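Local coordinates for protein CG4930 (Drosophila melanogaster, PDB 3ISM) that inhibits the nuclease EndoG by forming a complex with it, and is probably a ribonuclease inhibitor, at residues A64-V69 and E93-D98. The protein carries 1 engineered substitution. Numbering follows the deposited sequence.
Sequences AAARDV and EEYRGD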
loop_
_atom_site.group_PDB
_atom_site.type_symbol
_atom_site.label_atom_id
_atom_site.label_comp_id
_atom_site.label_asym_id
_atom_site.label_seq_id
_atom_site.Cartn_x
_atom_site.Cartn_y
_atom_site.Cartn_z
ATOM N N ALA C 64 -13.853 29.749 -23.208
ATOM C CA ALA C 64 -13.965 30.851 -24.167
ATOM C C ALA C 64 -15.395 31.360 -24.236
ATOM O O ALA C 64 -15.635 32.571 -24.340
ATOM C CB ALA C 64 -13.465 30.433 -25.566
ATOM N N ALA C 65 -16.349 30.443 -24.166
ATOM C CA ALA C 65 -17.758 30.827 -24.122
ATOM C C ALA C 65 -18.105 31.578 -22.821
ATOM O O ALA C 65 -18.874 32.552 -22.829
ATOM C CB ALA C 65 -18.639 29.595 -24.284
ATOM N N ALA C 66 -17.529 31.120 -21.712
ATOM C CA ALA C 66 -17.724 31.781 -20.428
ATOM C C ALA C 66 -17.161 33.199 -20.442
ATOM O O ALA C 66 -17.834 34.123 -20.004
ATOM C CB ALA C 66 -17.121 30.967 -19.296
ATOM N N ARG C 67 -15.953 33.377 -20.973
ATOM C CA ARG C 67 -15.334 34.706 -21.060
ATOM C C ARG C 67 -16.136 35.694 -21.914
ATOM O O ARG C 67 -16.215 36.881 -21.579
ATOM C CB ARG C 67 -13.905 34.622 -21.598
ATOM C CG ARG C 67 -12.947 33.964 -20.646
ATOM C CD ARG C 67 -11.503 34.094 -21.106
ATOM N NE ARG C 67 -11.270 33.562 -22.440
ATOM C CZ ARG C 67 -10.880 32.314 -22.677
ATOM N NH1 ARG C 67 -10.700 31.480 -21.660
ATOM N NH2 ARG C 67 -10.681 31.902 -23.927
ATOM N N ASP C 68 -16.695 35.203 -23.020
ATOM C CA ASP C 68 -17.513 36.015 -23.936
ATOM C C ASP C 68 -18.742 36.574 -23.221
ATOM O O ASP C 68 -19.018 37.768 -23.273
ATOM C CB ASP C 68 -17.965 35.165 -25.123
ATOM C CG ASP C 68 -18.934 35.901 -26.046
ATOM O OD1 ASP C 68 -18.644 37.059 -26.436
ATOM O OD2 ASP C 68 -19.988 35.321 -26.397
ATOM N N VAL C 69 -19.460 35.684 -22.545
ATOM C CA VAL C 69 -20.677 36.010 -21.823
ATOM C C VAL C 69 -20.431 36.956 -20.635
ATOM O O VAL C 69 -21.198 37.890 -20.416
ATOM C CB VAL C 69 -21.407 34.698 -21.395
ATOM C CG1 VAL C 69 -22.403 34.943 -20.295
ATOM C CG2 VAL C 69 -22.111 34.099 -22.592
ATOM N N GLU C 93 -16.541 33.694 -10.950
ATOM C CA GLU C 93 -16.097 32.893 -9.822
ATOM C C GLU C 93 -16.044 31.387 -10.131
ATOM O O GLU C 93 -15.038 30.735 -9.886
ATOM C CB GLU C 93 -17.017 33.146 -8.629
ATOM C CG GLU C 93 -16.478 32.606 -7.345
ATOM C CD GLU C 93 -16.834 33.484 -6.147
ATOM O OE1 GLU C 93 -17.863 34.222 -6.189
ATOM O OE2 GLU C 93 -16.063 33.427 -5.166
ATOM N N GLU C 94 -17.138 30.843 -10.660
ATOM C CA GLU C 94 -17.177 29.435 -11.071
ATOM C C GLU C 94 -16.133 29.133 -12.143
ATOM O O GLU C 94 -15.379 28.153 -12.034
ATOM C CB GLU C 94 -18.569 29.066 -11.588
ATOM C CG GLU C 94 -18.761 27.588 -11.921
ATOM C CD GLU C 94 -18.856 26.695 -10.697
ATOM O OE1 GLU C 94 -19.290 27.172 -9.630
ATOM O OE2 GLU C 94 -18.510 25.504 -10.810
ATOM N N TYR C 95 -16.072 29.981 -13.166
ATOM C CA TYR C 95 -15.102 29.770 -14.242
ATOM C C TYR C 95 -13.647 29.792 -13.723
ATOM O O TYR C 95 -12.869 28.869 -14.026
ATOM C CB TYR C 95 -15.335 30.705 -15.428
ATOM C CG TYR C 95 -14.128 30.867 -16.321
ATOM C CD1 TYR C 95 -13.456 29.760 -16.828
ATOM C CD2 TYR C 95 -13.653 32.130 -16.657
ATOM C CE1 TYR C 95 -12.331 29.913 -17.622
ATOM C CE2 TYR C 95 -12.543 32.281 -17.465
ATOM C CZ TYR C 95 -11.893 31.171 -17.943
ATOM O OH TYR C 95 -10.798 31.299 -18.752
ATOM N N ARG C 96 -13.298 30.810 -12.931
ATOM C CA ARG C 96 -11.962 30.900 -12.321
ATOM C C ARG C 96 -11.567 29.647 -11.504
ATOM O O ARG C 96 -10.417 29.202 -11.543
ATOM C CB ARG C 96 -11.877 32.128 -11.406
ATOM C CG ARG C 96 -10.484 32.358 -10.824
ATOM C CD ARG C 96 -10.435 33.613 -9.971
ATOM N NE ARG C 96 -9.056 34.009 -9.680
ATOM C CZ ARG C 96 -8.311 33.460 -8.722
ATOM N NH1 ARG C 96 -8.812 32.501 -7.946
ATOM N NH2 ARG C 96 -7.078 33.883 -8.521
ATOM N N GLY C 97 -12.530 29.107 -10.761
ATOM C CA GLY C 97 -12.310 27.918 -9.944
ATOM C C GLY C 97 -11.880 26.738 -10.787
ATOM O O GLY C 97 -11.030 25.953 -10.381
ATOM N N ASP C 98 -12.470 26.614 -11.970
ATOM C CA ASP C 98 -12.060 25.583 -12.923
ATOM C C ASP C 98 -10.736 25.910 -13.594
ATOM O O ASP C 98 -9.890 25.025 -13.768
ATOM C CB ASP C 98 -13.148 25.369 -13.978
ATOM C CG ASP C 98 -14.362 24.682 -13.408
ATOM O OD1 ASP C 98 -14.192 23.872 -12.481
ATOM O OD2 ASP C 98 -15.485 24.950 -13.859
#
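R67 and Y95 join helices 52-75 and 81-102 within an all-helical domain of the Ku C-terminal-domain-like family, with A66 packed against Y95. The arginine can be followed outward from CB: chi1 of -69° sets R67 CG anti to the carbonyl carbon, next to the backbone N. R67 CG lies 3.6 Å from Y95 CE2, approaching the ring obliquely, and R67 CD comes to 3.7 Å from Y95 OH. A bend at chi3 turns the end of the chain back over its own helix, where A64 CA lies 3.5 Å above the guanidinium plane, displaced toward its rim. At the tip, R67 NH1 donates a hydrogen bond of 2.9 Å to Y95 OH. With a leucine in place of R67, the phenol oxygen would probably be left without this N-H donor. At the root of the ring, A66 CB meets Y95 CG at 4.2 Å. Y36, F59 and A63 also pack on the tyrosine, and the ring of Y107 meets its ring. The guanidinium and phenol planes lie 53° apart, yet Y95 OH stays in the guanidinium plane, at its edge. The N-H···O angle from R67 NH1 to Y95 OH is 146°.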